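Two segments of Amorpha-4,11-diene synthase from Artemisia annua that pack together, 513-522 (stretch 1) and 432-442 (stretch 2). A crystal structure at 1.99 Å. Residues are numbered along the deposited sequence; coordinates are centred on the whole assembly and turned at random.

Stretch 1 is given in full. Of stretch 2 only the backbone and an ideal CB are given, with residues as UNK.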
# COMPACT_ATOMS: atom_id res chain seq x y z
N ILE A 513 14.05 4.87 9.15
CA ILE A 513 15.32 4.35 9.66
C ILE A 513 15.88 3.22 8.79
O ILE A 513 17.05 2.84 8.90
CB ILE A 513 15.08 3.85 11.12
CG1 ILE A 513 16.07 4.50 12.06
CG2 ILE A 513 15.03 2.33 11.22
CD1 ILE A 513 15.86 5.97 12.14
N THR A 514 15.07 2.68 7.89
CA THR A 514 15.53 1.55 7.09
C THR A 514 16.21 1.97 5.78
O THR A 514 15.57 2.53 4.89
CB THR A 514 14.38 0.56 6.81
OG1 THR A 514 13.76 0.20 8.06
CG2 THR A 514 14.93 -0.70 6.15
N LYS A 515 17.52 1.68 5.69
CA LYS A 515 18.32 2.09 4.54
C LYS A 515 18.93 0.93 3.75
O LYS A 515 19.49 1.14 2.67
CB LYS A 515 19.47 3.02 4.99
CG LYS A 515 19.06 4.20 5.83
CD LYS A 515 18.08 5.10 5.08
CE LYS A 515 17.54 6.17 6.03
NZ LYS A 515 16.48 6.98 5.39
N THR A 516 18.84 -0.29 4.28
CA THR A 516 19.55 -1.43 3.67
C THR A 516 18.80 -2.08 2.52
O THR A 516 19.34 -2.93 1.82
CB THR A 516 19.89 -2.52 4.68
OG1 THR A 516 18.69 -2.91 5.36
CG2 THR A 516 20.89 -2.01 5.68
N ILE A 517 17.54 -1.68 2.36
CA ILE A 517 16.70 -2.14 1.27
C ILE A 517 16.58 -0.99 0.27
O ILE A 517 16.37 0.16 0.67
CB ILE A 517 15.31 -2.57 1.82
CG1 ILE A 517 14.25 -2.64 0.74
CG2 ILE A 517 14.82 -1.57 2.83
CD1 ILE A 517 12.86 -2.91 1.34
N PRO A 518 16.73 -1.27 -1.04
CA PRO A 518 16.61 -0.23 -2.06
C PRO A 518 15.29 0.51 -1.91
O PRO A 518 14.25 -0.12 -1.66
CB PRO A 518 16.62 -1.03 -3.38
CG PRO A 518 17.40 -2.27 -3.05
CD PRO A 518 17.00 -2.60 -1.62
N ARG A 519 15.34 1.84 -2.03
CA ARG A 519 14.13 2.65 -1.83
C ARG A 519 12.86 2.20 -2.55
O ARG A 519 11.77 2.26 -1.96
CB ARG A 519 14.39 4.13 -2.12
CG ARG A 519 14.23 4.95 -0.87
CD ARG A 519 14.30 6.45 -1.12
NE ARG A 519 13.02 6.99 -1.58
CZ ARG A 519 11.92 7.05 -0.84
NH1 ARG A 519 11.90 6.59 0.41
NH2 ARG A 519 10.82 7.58 -1.35
N PRO A 520 12.97 1.78 -3.83
CA PRO A 520 11.71 1.44 -4.50
C PRO A 520 11.04 0.22 -3.88
O PRO A 520 9.81 0.08 -4.00
CB PRO A 520 12.14 1.15 -5.95
CG PRO A 520 13.43 1.89 -6.11
CD PRO A 520 14.11 1.80 -4.77
N LEU A 521 11.82 -0.63 -3.22
CA LEU A 521 11.25 -1.79 -2.52
C LEU A 521 10.67 -1.36 -1.18
O LEU A 521 9.66 -1.92 -0.70
CB LEU A 521 12.32 -2.86 -2.31
CG LEU A 521 12.71 -3.64 -3.57
CD1 LEU A 521 13.91 -4.53 -3.28
CD2 LEU A 521 11.52 -4.49 -4.04
N LEU A 522 11.30 -0.37 -0.55
CA LEU A 522 10.81 0.14 0.73
C LEU A 522 9.46 0.80 0.49
O LEU A 522 8.52 0.63 1.29
CB LEU A 522 11.81 1.12 1.34
CG LEU A 522 11.37 1.74 2.67
CD1 LEU A 522 11.11 0.65 3.68
CD2 LEU A 522 12.41 2.73 3.20
N UNK A 432 15.79 -6.55 -10.85
CA UNK A 432 16.86 -5.68 -11.36
C UNK A 432 17.54 -4.83 -10.29
O UNK A 432 18.68 -4.39 -10.48
CB UNK A 432 16.29 -4.75 -12.44
N UNK A 433 16.85 -4.59 -9.17
CA UNK A 433 17.39 -3.73 -8.12
C UNK A 433 17.62 -4.44 -6.77
O UNK A 433 18.27 -3.88 -5.87
CB UNK A 433 16.44 -2.55 -7.91
N UNK A 434 17.08 -5.64 -6.61
CA UNK A 434 17.29 -6.38 -5.37
C UNK A 434 18.78 -6.65 -5.12
O UNK A 434 19.52 -7.02 -6.02
CB UNK A 434 16.52 -7.70 -5.41
N UNK A 435 19.21 -6.44 -3.88
CA UNK A 435 20.57 -6.72 -3.46
C UNK A 435 20.55 -7.94 -2.56
O UNK A 435 19.49 -8.33 -2.07
CB UNK A 435 21.19 -5.52 -2.75
N UNK A 436 21.72 -8.54 -2.34
CA UNK A 436 21.82 -9.62 -1.36
C UNK A 436 21.45 -9.04 0.01
O UNK A 436 20.85 -9.72 0.84
CB UNK A 436 23.22 -10.23 -1.35
N UNK A 437 21.78 -7.77 0.21
CA UNK A 437 21.50 -7.07 1.46
C UNK A 437 20.01 -6.95 1.72
O UNK A 437 19.58 -6.99 2.87
CB UNK A 437 22.14 -5.68 1.44
N UNK A 438 19.22 -6.80 0.66
CA UNK A 438 17.79 -6.66 0.83
C UNK A 438 17.24 -7.96 1.38
O UNK A 438 16.39 -7.95 2.28
CB UNK A 438 17.11 -6.28 -0.49
N UNK A 439 17.74 -9.08 0.86
CA UNK A 439 17.30 -10.38 1.36
C UNK A 439 17.79 -10.64 2.77
O UNK A 439 17.06 -11.24 3.57
CB UNK A 439 17.78 -11.50 0.43
N UNK A 440 19.01 -10.22 3.08
CA UNK A 440 19.50 -10.30 4.44
C UNK A 440 18.55 -9.55 5.37
O UNK A 440 18.19 -10.03 6.45
CB UNK A 440 20.92 -9.74 4.54
N UNK A 441 18.14 -8.36 4.95
CA UNK A 441 17.17 -7.59 5.72
C UNK A 441 15.89 -8.41 5.94
O UNK A 441 15.45 -8.60 7.08
CB UNK A 441 16.85 -6.27 5.01
N UNK A 442 15.34 -8.92 4.85
CA UNK A 442 14.14 -9.76 4.87
C UNK A 442 14.23 -10.93 5.84
O UNK A 442 13.27 -11.23 6.55
CB UNK A 442 13.86 -10.30 3.46

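Position 432 has no atom of stretch 1 within 5.5 Å of its ideal CB, so this contact sets no preference; the deposited residue is Asp432.

At 433 CA-to-CB points toward stretch 1, and the ideal CB lies 4.8 Å from Pro518 CB. The rings of Pro518 and Pro520 and the side chain of Leu521 offer carbon and no polar group, which suits a mid-sized or long aliphatic chain: Ile, Leu or Met. Ile433 is found. With chi1 at 71° (p) and chi2 at 158° (t), its CD1 reaches Pro518 CB and Pro520 CB, both at 3.8 Å, and Leu521 CG at 4.0 Å.

At 434 the bond points sideways, with the ideal CB 4.6 Å from Leu521 CD1; phi/psi of -61/136 is extended. A small to mid-sized apolar group such as Val, Ala or Ile would fit. Val434 places CG1 3.6 Å from Leu521 CD1.

Position 435 directly precedes the helix that begins at 436, with phi/psi of -108/165, as is common for an N-cap. Ser, Thr, Asp or Asn could accept from the amide at 438, in the first turn of the helix. Thr435 does so: the nitrogen at 438 donates to Thr435 OG1 over 2.9 Å at an angle of 134°. Thr435 OG1 is 4.2 Å from Thr516 O, and water 1 joins them, 2.7 Å from each of these two oxygens and donating to Thr516 O.

Position 436 is out of reach, and Lys436 is poorly ordered. At 437 the ideal CB is 3.9 Å from Thr516 O, but there is open space beyond, so many polar chains would do; the end of Glu437 leads away.

At 438 the ideal CB is 3.9 Å from Pro518 CD, 4.5 Å from Ile517 CA and 4.6 Å from Leu521 CD1. With the CA atoms of 517 and 438 only 4.7 Å apart, a small residue, Ala or Gly, is favoured. Ala438 has its CB 3.9 Å from Pro518 CD, an apolar contact.

Positions 439 and 440, Phe439 and Glu440, make no contact here.

At 441 CB points toward stretch 1, 3.9 Å from Thr516 OG1 and 5.1 Å from Ile517 CB. A long or broad side chain, aromatic or Met, could span the mixed surface from Thr514 to Ile517. Trp441 does, bringing CD1 3.5 Å from Thr516 OG1, NE1 3.6 Å from Thr514 CG2 and CZ3 4.2 Å from Ile517 CD1. Its NE1 donates to water 2 (2.8 Å), which donates to Thr514 OG1 (2.8 Å).

Position 442, Ala442, is out of reach.

Stretch 2 (432-442) DIVTKEAFEWA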
# COMPACT_ATOMS: atom_id res chain seq x y z
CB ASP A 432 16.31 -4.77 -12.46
CG ASP A 432 14.97 -4.18 -12.09
OD1 ASP A 432 14.11 -4.93 -11.59
OD2 ASP A 432 14.77 -2.96 -12.30
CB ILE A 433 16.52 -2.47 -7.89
CG1 ILE A 433 15.20 -2.85 -7.21
CG2 ILE A 433 16.28 -1.73 -9.20
CD1 ILE A 433 14.55 -1.68 -6.48
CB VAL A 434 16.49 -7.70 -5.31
CG1 VAL A 434 15.03 -7.41 -5.17
CG2 VAL A 434 16.74 -8.52 -6.55
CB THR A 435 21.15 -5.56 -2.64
OG1 THR A 435 20.29 -5.28 -1.53
CG2 THR A 435 21.30 -4.30 -3.49
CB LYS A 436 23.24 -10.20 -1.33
CG LYS A 436 23.34 -11.60 -0.72
CD LYS A 436 24.80 -12.06 -0.62
CE LYS A 436 24.93 -13.57 -0.42
NZ LYS A 436 26.35 -14.03 -0.30
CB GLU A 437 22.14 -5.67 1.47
CG GLU A 437 23.67 -5.67 1.61
CD GLU A 437 24.38 -6.30 0.42
OE1 GLU A 437 23.84 -6.24 -0.71
OE2 GLU A 437 25.48 -6.88 0.62
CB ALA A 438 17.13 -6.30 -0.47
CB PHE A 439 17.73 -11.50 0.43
CG PHE A 439 16.67 -11.89 -0.56
CD1 PHE A 439 15.53 -12.55 -0.13
CD2 PHE A 439 16.82 -11.60 -1.91
CE1 PHE A 439 14.54 -12.92 -1.04
CE2 PHE A 439 15.84 -11.96 -2.81
CZ PHE A 439 14.70 -12.63 -2.37
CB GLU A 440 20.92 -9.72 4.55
CG GLU A 440 21.98 -10.54 3.83
CD GLU A 440 23.32 -9.81 3.76
OE1 GLU A 440 23.40 -8.65 4.22
OE2 GLU A 440 24.29 -10.40 3.24
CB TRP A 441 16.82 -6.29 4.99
CG TRP A 441 15.85 -5.46 5.77
CD1 TRP A 441 16.12 -4.69 6.86
CD2 TRP A 441 14.45 -5.33 5.52
NE1 TRP A 441 14.97 -4.09 7.31
CE2 TRP A 441 13.93 -4.46 6.50
CE3 TRP A 441 13.58 -5.86 4.56
CZ2 TRP A 441 12.59 -4.11 6.55
CZ3 TRP A 441 12.24 -5.51 4.60
CH2 TRP A 441 11.76 -4.64 5.59
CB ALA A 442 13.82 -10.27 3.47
O HOH W 1 20.57 -2.83 -0.54
O HOH W 2 14.84 -2.06 9.21
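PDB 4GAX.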